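Local atomic coordinates of putative polyketide synthase (Streptomyces coelicolor, PDB entry 1U0M), a protein that condenses five malonyl-CoA units into a pentaketide and cyclises it to 1,3,6,8-tetrahydroxynaphthalene, a precursor of melanin and naphthoquinone metabolites. Residues D228-D233 / F239-D244. Numbering follows the deposited sequence.
Sequences DWIMYD and FHFLLD
Trp-229 receives Asp-244 over one face of its indole, the CB of Asp-244 making a CH-pi contact with the five-membered ring, while Asp-244 N donates a nearly straight bond to Trp-229 O. The carboxylate of Asp-244 is salt-bridged to Arg-246. At Ile-230, CG1 lies 3.6 Å from Leu-243 CD1, and CG2, besides packing 3.5 Å from Phe-241 CZ, also rests against that leucine methyl. Met-231 and Leu-242 form a hydrogen-bonded antiparallel pair, Leu-242 N to Met-231 O being 2.7 Å. The ring of Tyr-232 has Phe-239 CB over its centre, 3.6 Å above the plane, and the phenyl group continues as an offset stack with planes at 20°. Tyr-232 OH bonds to Cys-114 O, fixing the outer end of the ring; an alanine in place of Tyr-232 would probably leave the Cys-114 carbonyl without this hydroxyl and take away the ring over which Phe-239 CB sits. Asp-233 exchanges two backbone bonds with His-240, and its OD1 lies 3.3 Å from Leu-242 CD2, the two side chains crossing at about a right angle. This antiparallel hairpin, 230-235 with 238-243, stands apart from the central strands of the thiolase fold, with Phe-241 near Phe-196 and Cys-146, the probable nucleophile, and Phe-239 stacked on Phe-117 of the second subunit.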
ATOM      1  N   ASP A 228      17.337   2.254  -5.670  1.00 36.55           N
ATOM      2  CA  ASP A 228      17.464   0.962  -6.336  1.00 38.79           C
ATOM      3  C   ASP A 228      18.336  -0.044  -5.606  1.00 37.65           C
ATOM      4  O   ASP A 228      18.688  -1.082  -6.169  1.00 38.09           O
ATOM      5  CB  ASP A 228      18.004   1.139  -7.769  1.00 41.16           C
ATOM      6  CG  ASP A 228      19.439   1.662  -7.803  1.00 45.34           C
ATOM      7  OD1 ASP A 228      20.340   1.032  -7.203  1.00 45.26           O
ATOM      8  OD2 ASP A 228      19.667   2.710  -8.443  1.00 48.58           O
ATOM      9  N   TRP A 229      18.678   0.240  -4.355  1.00 39.05           N
ATOM     10  CA  TRP A 229      19.534  -0.676  -3.601  1.00 39.84           C
ATOM     11  C   TRP A 229      18.838  -1.924  -3.057  1.00 37.82           C
ATOM     12  O   TRP A 229      19.457  -2.976  -2.959  1.00 36.12           O
ATOM     13  CB  TRP A 229      20.251   0.105  -2.505  1.00 44.81           C
ATOM     14  CG  TRP A 229      21.350   0.950  -3.096  1.00 50.81           C
ATOM     15  CD1 TRP A 229      21.436   1.394  -4.390  1.00 50.71           C
ATOM     16  CD2 TRP A 229      22.538   1.403  -2.439  1.00 53.20           C
ATOM     17  NE1 TRP A 229      22.607   2.086  -4.580  1.00 53.81           N
ATOM     18  CE2 TRP A 229      23.302   2.110  -3.399  1.00 54.22           C
ATOM     19  CE3 TRP A 229      23.034   1.282  -1.137  1.00 54.33           C
ATOM     20  CZ2 TRP A 229      24.536   2.689  -3.094  1.00 53.80           C
ATOM     21  CZ3 TRP A 229      24.264   1.859  -0.836  1.00 55.89           C
ATOM     22  CH2 TRP A 229      24.999   2.555  -1.812  1.00 54.56           C
ATOM     23  N   ILE A 230      17.554  -1.807  -2.719  1.00 37.42           N
ATOM     24  CA  ILE A 230      16.758  -2.944  -2.242  1.00 35.26           C
ATOM     25  C   ILE A 230      15.421  -2.786  -2.967  1.00 35.21           C
ATOM     26  O   ILE A 230      14.531  -2.060  -2.526  1.00 34.94           O
ATOM     27  CB  ILE A 230      16.554  -2.911  -0.724  1.00 36.53           C
ATOM     28  CG1 ILE A 230      17.893  -2.625  -0.025  1.00 36.17           C
ATOM     29  CG2 ILE A 230      16.017  -4.261  -0.262  1.00 35.16           C
ATOM     30  CD1 ILE A 230      17.835  -2.626   1.494  1.00 33.77           C
ATOM     31  N   MET A 231      15.293  -3.471  -4.096  1.00 35.43           N
ATOM     32  CA  MET A 231      14.109  -3.328  -4.929  1.00 35.26           C
ATOM     33  C   MET A 231      13.666  -4.575  -5.672  1.00 32.11           C
ATOM     34  O   MET A 231      14.327  -5.610  -5.673  1.00 31.35           O
ATOM     35  CB  MET A 231      14.386  -2.266  -5.987  1.00 35.22           C
ATOM     36  CG  MET A 231      15.427  -2.758  -7.001  1.00 35.39           C
ATOM     37  SD  MET A 231      15.958  -1.514  -8.168  1.00 39.22           S
ATOM     38  CE  MET A 231      14.525  -1.493  -9.308  1.00 37.99           C
ATOM     39  N   TYR A 232      12.545  -4.416  -6.358  1.00 29.98           N
ATOM     40  CA  TYR A 232      11.980  -5.473  -7.166  1.00 31.04           C
ATOM     41  C   TYR A 232      12.097  -5.142  -8.653  1.00 28.25           C
ATOM     42  O   TYR A 232      11.886  -4.010  -9.051  1.00 29.90           O
ATOM     43  CB  TYR A 232      10.484  -5.639  -6.840  1.00 30.91           C
ATOM     44  CG  TYR A 232      10.137  -6.674  -5.795  1.00 25.85           C
ATOM     45  CD1 TYR A 232       8.905  -6.635  -5.149  1.00 27.68           C
ATOM     46  CD2 TYR A 232      11.015  -7.704  -5.478  1.00 25.34           C
ATOM     47  CE1 TYR A 232       8.547  -7.597  -4.216  1.00 27.31           C
ATOM     48  CE2 TYR A 232      10.678  -8.676  -4.542  1.00 24.18           C
ATOM     49  CZ  TYR A 232       9.433  -8.618  -3.916  1.00 29.58           C
ATOM     50  OH  TYR A 232       9.052  -9.591  -3.019  1.00 28.49           O
ATOM     51  N   ASP A 233      12.473  -6.120  -9.460  1.00 29.16           N
ATOM     52  CA  ASP A 233      12.446  -5.957 -10.918  1.00 27.46           C
ATOM     53  C   ASP A 233      11.122  -6.698 -11.181  1.00 27.20           C
ATOM     54  O   ASP A 233      10.971  -7.843 -10.764  1.00 24.72           O
ATOM     55  CB  ASP A 233      13.594  -6.717 -11.596  1.00 32.26           C
ATOM     56  CG  ASP A 233      14.745  -5.798 -12.037  1.00 33.61           C
ATOM     57  OD1 ASP A 233      15.822  -6.328 -12.378  1.00 38.64           O
ATOM     58  OD2 ASP A 233      14.583  -4.562 -12.047  1.00 31.15           O
ATOM     59  N   PHE A 239       8.104 -11.155  -9.343  1.00 28.64           N
ATOM     60  CA  PHE A 239       8.993 -10.226  -8.678  1.00 29.86           C
ATOM     61  C   PHE A 239      10.390 -10.789  -8.493  1.00 29.94           C
ATOM     62  O   PHE A 239      10.568 -11.843  -7.871  1.00 30.07           O
ATOM     63  CB  PHE A 239       8.409  -9.831  -7.314  1.00 31.47           C
ATOM     64  CG  PHE A 239       7.041  -9.217  -7.398  1.00 35.12           C
ATOM     65  CD1 PHE A 239       6.687  -8.421  -8.488  1.00 36.17           C
ATOM     66  CD2 PHE A 239       6.108  -9.415  -6.385  1.00 37.04           C
ATOM     67  CE1 PHE A 239       5.432  -7.837  -8.562  1.00 37.87           C
ATOM     68  CE2 PHE A 239       4.852  -8.836  -6.450  1.00 34.68           C
ATOM     69  CZ  PHE A 239       4.508  -8.044  -7.539  1.00 36.38           C
ATOM     70  N   HIS A 240      11.369 -10.079  -9.051  1.00 27.14           N
ATOM     71  CA  HIS A 240      12.773 -10.454  -8.944  1.00 28.52           C
ATOM     72  C   HIS A 240      13.423  -9.481  -7.953  1.00 27.98           C
ATOM     73  O   HIS A 240      13.513  -8.279  -8.198  1.00 28.62           O
ATOM     74  CB  HIS A 240      13.478 -10.358 -10.313  1.00 26.30           C
ATOM     75  CG  HIS A 240      12.984 -11.348 -11.322  1.00 26.67           C
ATOM     76  ND1 HIS A 240      11.678 -11.370 -11.769  1.00 28.07           N
ATOM     77  CD2 HIS A 240      13.631 -12.326 -12.003  1.00 22.01           C
ATOM     78  CE1 HIS A 240      11.545 -12.315 -12.684  1.00 24.76           C
ATOM     79  NE2 HIS A 240      12.716 -12.910 -12.844  1.00 23.74           N
ATOM     80  N   PHE A 241      13.866 -10.020  -6.829  1.00 28.40           N
ATOM     81  CA  PHE A 241      14.474  -9.229  -5.779  1.00 30.31           C
ATOM     82  C   PHE A 241      15.930  -8.848  -6.062  1.00 32.35           C
ATOM     83  O   PHE A 241      16.757  -9.702  -6.371  1.00 31.87           O
ATOM     84  CB  PHE A 241      14.391  -9.997  -4.455  1.00 26.53           C
ATOM     85  CG  PHE A 241      14.755  -9.175  -3.261  1.00 26.96           C
ATOM     86  CD1 PHE A 241      14.036  -8.024  -2.953  1.00 25.07           C
ATOM     87  CD2 PHE A 241      15.819  -9.542  -2.442  1.00 27.57           C
ATOM     88  CE1 PHE A 241      14.368  -7.246  -1.841  1.00 26.24           C
ATOM     89  CE2 PHE A 241      16.158  -8.760  -1.323  1.00 28.63           C
ATOM     90  CZ  PHE A 241      15.431  -7.620  -1.029  1.00 23.31           C
ATOM     91  N   LEU A 242      16.228  -7.557  -5.937  1.00 34.34           N
ATOM     92  CA  LEU A 242      17.571  -7.040  -6.171  1.00 37.25           C
ATOM     93  C   LEU A 242      18.105  -6.376  -4.907  1.00 39.10           C
ATOM     94  O   LEU A 242      17.496  -5.443  -4.356  1.00 40.08           O
ATOM     95  CB  LEU A 242      17.567  -6.024  -7.315  1.00 39.31           C
ATOM     96  CG  LEU A 242      17.512  -6.527  -8.763  1.00 42.36           C
ATOM     97  CD1 LEU A 242      16.322  -7.439  -8.985  1.00 43.65           C
ATOM     98  CD2 LEU A 242      17.430  -5.333  -9.683  1.00 43.20           C
ATOM     99  N   LEU A 243      19.245  -6.867  -4.446  1.00 40.45           N
ATOM    100  CA  LEU A 243      19.875  -6.342  -3.249  1.00 45.19           C
ATOM    101  C   LEU A 243      21.324  -5.974  -3.576  1.00 47.69           C
ATOM    102  O   LEU A 243      22.158  -6.850  -3.833  1.00 49.77           O
ATOM    103  CB  LEU A 243      19.820  -7.400  -2.155  1.00 45.30           C
ATOM    104  CG  LEU A 243      20.243  -7.017  -0.742  1.00 46.35           C
ATOM    105  CD1 LEU A 243      19.378  -5.887  -0.196  1.00 42.68           C
ATOM    106  CD2 LEU A 243      20.130  -8.257   0.118  1.00 44.96           C
ATOM    107  N   ASP A 244      21.606  -4.672  -3.580  1.00 48.95           N
ATOM    108  CA  ASP A 244      22.938  -4.156  -3.883  1.00 50.14           C
ATOM    109  C   ASP A 244      23.975  -4.611  -2.860  1.00 50.23           C
ATOM    110  O   ASP A 244      23.737  -4.589  -1.655  1.00 48.56           O
ATOM    111  CB  ASP A 244      22.910  -2.624  -3.940  1.00 50.64           C
ATOM    112  CG  ASP A 244      24.198  -2.026  -4.491  1.00 51.29           C
ATOM    113  OD1 ASP A 244      24.160  -1.440  -5.595  1.00 51.71           O
ATOM    114  OD2 ASP A 244      25.247  -2.140  -3.824  1.00 50.25           O
TER